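Local coordinates for RabGAP/TBC protein (Chlamydomonas reinhardtii, PDB 4P17) that probably acts as a GTPase-activating protein for Rab GTPases through its all-helical TBC domain and is associated with the flagellum, at residues A[208-213]-A[264-269]; A[270-275]-A[294-299]. All coordinates share one frame; numbering follows the deposited sequence.

From the N terminus, the chain first reaches 208-213, where helix 201-210 ends and helix 212-221 begins. After fifty intervening residues, 36 of them helical, it returns along helix 259-271, and interaction 1 closes that loop at 264-269. Interaction 2 opens at the next residue. From 270-275 the chain finishes helix 273-277, runs through helix 282-294 and closes the contact after 18 intervening residues at the loop 294-299. The two loops follow in series and do not cross. Helix 259-271 belongs to both contacts, centred about 12 Å apart. They touch: Leu211 packs on Lys270 and Glu273, and Met268 packs on Met296. Together they tie helix 259-271 to the 201-221 helix pair and to the 294-299 loop.

Interaction 1: residues A[208-213]-A[264-269]; sequences GTKLPR and VALAML
Lys210 and Leu211, at the break between helices 201-210 and 212-221, face helix 259-271, with CA atoms 8.6 Å apart for Lys210 and Leu266 and 8.2 Å apart for Leu211 and Leu269. Leu211 is the one residue between the two helices. It leaves helical backbone angles (phi -136°, psi 57°) and occupies the N-cap position of helix 212-221. Its side chain points at helix 259-271. One branch does the touching. Leu211 CD1 lies 3.8 Å from Leu266 CD1 and also 3.8 Å from Leu269 CB. The methyl thus touches two leucines that lie three residues apart, on the same face of their helix. The side chains of Leu211 and Leu266 run antiparallel past one another, while Leu269 stands nearly perpendicular to Leu211.

Leu266 has CG anti to its backbone N (chi1 -180°), which carries both methyls out from its helix. CD1 goes to Leu211, and CD2 goes to Lys210. The lysine chain runs across that second methyl at about a right angle. Lys210 CD is 3.5 Å from Leu266 CD2, a tight carbon contact. Lys210 CG and CE lie 3.9 and 3.8 Å from the same methyl. The aliphatic part of the partly exposed lysine therefore covers the edge of the buried leucine cluster. The contact is van der Waals packing, mostly between carbon atoms.

It belongs to the all-helical TBC fold. Leu203, Leu206 and Ile207 of helix 201-210 pack on the same side of helix 259-271, against Leu266 and Leu269. Leu269 also meets Met276 of helix 273-277, while Ala267 and Met268, pointing the other way, pack on Leu302 of helix 299-306.

Interaction 2: residues A[270-275]-A[294-299]; sequences KIYEDN and ATMHQR
Met296 O accepts a hydrogen bond from Thr245 OG1, which anchors the backbone of the residue whose side chain meets Ile271 and Tyr272. The Met296 chain starts with CG anti to the backbone N (chi1 -154°) and bends at chi2 (-56°). It therefore offers two different carbons. Met296 CG sits at the edge of the Tyr272 ring, near the ring plane, 3.6 Å from Tyr272 OH and 4.1 Å from Tyr272 CE2. Farther along, Met296 CE reaches Ile271 CD1 at 3.9 Å, with the two side chains nearly perpendicular. Ile271 CG2 lies over one face of the Tyr272 ring, 3.6 Å above its plane and toward the rim.

Met296 is the centre of an inverse gamma turn, closed by a weak bond from His297 N to Thr295 O (2.9 Å). Gln298 centres a second one, with a weak bond from Arg299 N to His297 O. These tight turns shape the linker between helices 282-294 and 299-306. On the other segment, Tyr272 is the break between helices 259-271 and 273-277.

Gln298 is also the N-cap of helix 299-306, its OE1 accepting a hydrogen bond from Val301 N. Leu302 packs on both Ile271 and Met296, and Tyr272 also meets Met289 and Ala292 of helix 282-294.

Interaction 1: residues A[208-213]-A[264-269]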
# COMPACT_ATOMS: atom_id res chain seq x y z
N GLY A 208 8.17 -20.96 7.46
CA GLY A 208 8.68 -22.28 7.79
C GLY A 208 9.62 -22.83 6.72
O GLY A 208 10.60 -23.53 7.03
N THR A 209 9.34 -22.52 5.47
CA THR A 209 10.14 -22.99 4.34
C THR A 209 11.42 -22.18 4.12
O THR A 209 12.51 -22.75 3.99
CB THR A 209 9.32 -22.97 3.04
OG1 THR A 209 8.90 -21.63 2.75
CG2 THR A 209 8.14 -23.81 3.21
N LYS A 210 11.28 -20.86 4.13
CA LYS A 210 12.35 -19.94 3.79
C LYS A 210 13.15 -19.43 4.98
O LYS A 210 14.31 -19.05 4.82
CB LYS A 210 11.78 -18.73 3.04
CG LYS A 210 11.03 -19.07 1.78
CD LYS A 210 11.35 -18.11 0.65
CE LYS A 210 10.42 -18.26 -0.53
NZ LYS A 210 10.53 -17.08 -1.43
N LEU A 211 12.53 -19.45 6.16
CA LEU A 211 13.11 -18.84 7.34
C LEU A 211 12.94 -19.79 8.52
O LEU A 211 12.37 -19.44 9.54
CB LEU A 211 12.45 -17.48 7.60
CG LEU A 211 12.60 -16.42 6.49
CD1 LEU A 211 11.75 -15.19 6.80
CD2 LEU A 211 14.05 -16.01 6.26
N PRO A 212 13.46 -21.02 8.38
CA PRO A 212 13.23 -22.03 9.42
C PRO A 212 13.73 -21.61 10.82
O PRO A 212 13.09 -21.99 11.79
CB PRO A 212 14.00 -23.25 8.91
CG PRO A 212 14.97 -22.74 7.93
CD PRO A 212 14.33 -21.52 7.30
N ARG A 213 14.81 -20.84 10.91
CA ARG A 213 15.26 -20.32 12.20
C ARG A 213 14.22 -19.42 12.81
O ARG A 213 14.01 -19.41 14.02
CB ARG A 213 16.54 -19.54 12.06
CG ARG A 213 17.76 -20.38 11.85
CD ARG A 213 18.95 -19.45 11.61
NE ARG A 213 19.53 -18.95 12.86
CZ ARG A 213 20.24 -17.83 12.98
NH1 ARG A 213 20.44 -17.04 11.93
NH2 ARG A 213 20.74 -17.47 14.17
N VAL A 264 5.91 -9.46 -0.01
CA VAL A 264 6.59 -8.34 0.64
C VAL A 264 6.68 -8.62 2.17
O VAL A 264 7.67 -8.30 2.83
CB VAL A 264 5.87 -7.01 0.35
CG1 VAL A 264 6.46 -5.87 1.18
CG2 VAL A 264 6.04 -6.69 -1.11
N ALA A 265 5.64 -9.19 2.73
CA ALA A 265 5.65 -9.53 4.14
C ALA A 265 6.80 -10.49 4.46
O ALA A 265 7.54 -10.30 5.44
CB ALA A 265 4.33 -10.13 4.51
N LEU A 266 6.98 -11.51 3.62
CA LEU A 266 8.07 -12.48 3.83
C LEU A 266 9.41 -11.75 3.72
O LEU A 266 10.32 -12.01 4.51
CB LEU A 266 8.03 -13.63 2.82
CG LEU A 266 9.17 -14.61 3.09
CD1 LEU A 266 8.88 -15.40 4.38
CD2 LEU A 266 9.40 -15.51 1.93
N ALA A 267 9.51 -10.85 2.74
CA ALA A 267 10.77 -10.13 2.53
C ALA A 267 11.11 -9.31 3.77
O ALA A 267 12.27 -9.24 4.17
CB ALA A 267 10.68 -9.23 1.30
N MET A 268 10.12 -8.69 4.39
CA MET A 268 10.36 -7.96 5.64
C MET A 268 10.92 -8.85 6.72
O MET A 268 11.80 -8.44 7.46
CB MET A 268 9.08 -7.33 6.14
CG MET A 268 8.60 -6.21 5.31
SD MET A 268 9.59 -4.73 5.48
CE MET A 268 9.51 -4.39 7.24
N LEU A 269 10.37 -10.06 6.83
CA LEU A 269 10.83 -10.99 7.84
C LEU A 269 12.24 -11.50 7.52
O LEU A 269 13.03 -11.73 8.44
CB LEU A 269 9.85 -12.13 7.98
CG LEU A 269 8.44 -11.71 8.41
CD1 LEU A 269 7.46 -12.88 8.51
CD2 LEU A 269 8.47 -10.94 9.72

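Interaction 2: residues A[270-275]-A[294-299]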
# COMPACT_ATOMS: atom_id res chain seq x y z
N LYS A 270 12.54 -11.70 6.24
CA LYS A 270 13.87 -12.13 5.84
C LYS A 270 14.90 -11.08 6.20
O LYS A 270 15.98 -11.36 6.74
CB LYS A 270 13.89 -12.42 4.34
CG LYS A 270 15.17 -13.01 3.81
CD LYS A 270 14.90 -13.66 2.47
CE LYS A 270 15.98 -13.33 1.44
NZ LYS A 270 17.36 -13.52 1.95
N ILE A 271 14.57 -9.84 5.88
CA ILE A 271 15.50 -8.72 6.01
C ILE A 271 15.83 -8.47 7.50
O ILE A 271 16.97 -8.16 7.86
CB ILE A 271 14.88 -7.47 5.32
CG1 ILE A 271 14.97 -7.64 3.80
CG2 ILE A 271 15.57 -6.20 5.73
CD1 ILE A 271 14.20 -6.58 2.98
N TYR A 272 14.83 -8.62 8.37
CA TYR A 272 15.02 -8.31 9.79
C TYR A 272 15.09 -9.59 10.62
O TYR A 272 14.93 -9.54 11.82
CB TYR A 272 13.89 -7.42 10.28
CG TYR A 272 13.99 -6.08 9.67
CD1 TYR A 272 14.96 -5.18 10.10
CD2 TYR A 272 13.19 -5.73 8.61
CE1 TYR A 272 15.09 -3.94 9.51
CE2 TYR A 272 13.32 -4.49 8.00
CZ TYR A 272 14.27 -3.60 8.46
OH TYR A 272 14.41 -2.38 7.86
N GLU A 273 15.35 -10.72 9.96
CA GLU A 273 15.40 -12.00 10.66
C GLU A 273 16.46 -12.00 11.77
O GLU A 273 16.18 -12.40 12.90
CB GLU A 273 15.70 -13.15 9.70
CG GLU A 273 15.62 -14.49 10.42
CD GLU A 273 16.05 -15.66 9.56
OE1 GLU A 273 16.81 -15.47 8.57
OE2 GLU A 273 15.63 -16.80 9.89
N ASP A 274 17.68 -11.60 11.42
CA ASP A 274 18.78 -11.56 12.38
C ASP A 274 18.35 -10.80 13.63
O ASP A 274 18.58 -11.23 14.77
CB ASP A 274 20.02 -10.92 11.73
CG ASP A 274 21.12 -10.61 12.72
OD1 ASP A 274 20.98 -9.65 13.51
OD2 ASP A 274 22.16 -11.30 12.67
N ASN A 275 17.70 -9.67 13.40
CA ASN A 275 17.18 -8.81 14.48
C ASN A 275 16.16 -9.51 15.39
O ASN A 275 16.23 -9.41 16.64
CB ASN A 275 16.54 -7.57 13.87
CG ASN A 275 17.46 -6.85 12.89
OD1 ASN A 275 17.78 -7.37 11.81
ND2 ASN A 275 17.88 -5.65 13.25
N ALA A 294 8.88 0.64 10.42
CA ALA A 294 8.63 2.07 10.24
C ALA A 294 9.84 2.82 9.67
O ALA A 294 9.72 3.96 9.20
CB ALA A 294 8.16 2.70 11.57
N THR A 295 11.03 2.21 9.71
CA THR A 295 12.20 2.89 9.14
C THR A 295 12.77 2.10 7.96
O THR A 295 13.96 2.19 7.62
CB THR A 295 13.25 3.14 10.21
OG1 THR A 295 13.64 1.91 10.79
CG2 THR A 295 12.67 4.06 11.28
N MET A 296 11.90 1.34 7.31
CA MET A 296 12.30 0.57 6.16
C MET A 296 12.36 1.49 4.93
O MET A 296 11.46 1.51 4.10
CB MET A 296 11.35 -0.61 5.97
CG MET A 296 11.98 -1.81 5.24
SD MET A 296 12.69 -1.42 3.61
CE MET A 296 13.92 -2.72 3.48
N HIS A 297 13.46 2.23 4.80
CA HIS A 297 13.61 3.22 3.75
C HIS A 297 14.21 2.63 2.48
O HIS A 297 14.07 3.20 1.42
CB HIS A 297 14.46 4.40 4.26
CG HIS A 297 13.80 5.15 5.36
ND1 HIS A 297 12.71 5.97 5.15
CD2 HIS A 297 14.03 5.16 6.69
CE1 HIS A 297 12.32 6.48 6.30
NE2 HIS A 297 13.10 6.01 7.25
N GLN A 298 14.81 1.44 2.59
CA GLN A 298 15.44 0.81 1.45
C GLN A 298 14.39 0.11 0.61
O GLN A 298 14.23 -1.13 0.65
CB GLN A 298 16.54 -0.18 1.91
CG GLN A 298 17.88 0.03 1.22
CD GLN A 298 17.77 0.23 -0.27
OE1 GLN A 298 16.78 -0.14 -0.90
NE2 GLN A 298 18.79 0.84 -0.85
N ARG A 299 13.64 0.89 -0.14
CA ARG A 299 12.55 0.33 -0.92
C ARG A 299 13.04 -0.54 -2.10
O ARG A 299 12.37 -1.49 -2.51
CB ARG A 299 11.61 1.45 -1.42
CG ARG A 299 12.25 2.53 -2.24
CD ARG A 299 11.33 3.70 -2.38
NE ARG A 299 11.83 4.67 -3.34
CZ ARG A 299 12.55 5.73 -3.02
NH1 ARG A 299 12.89 5.97 -1.75
NH2 ARG A 299 12.94 6.56 -3.96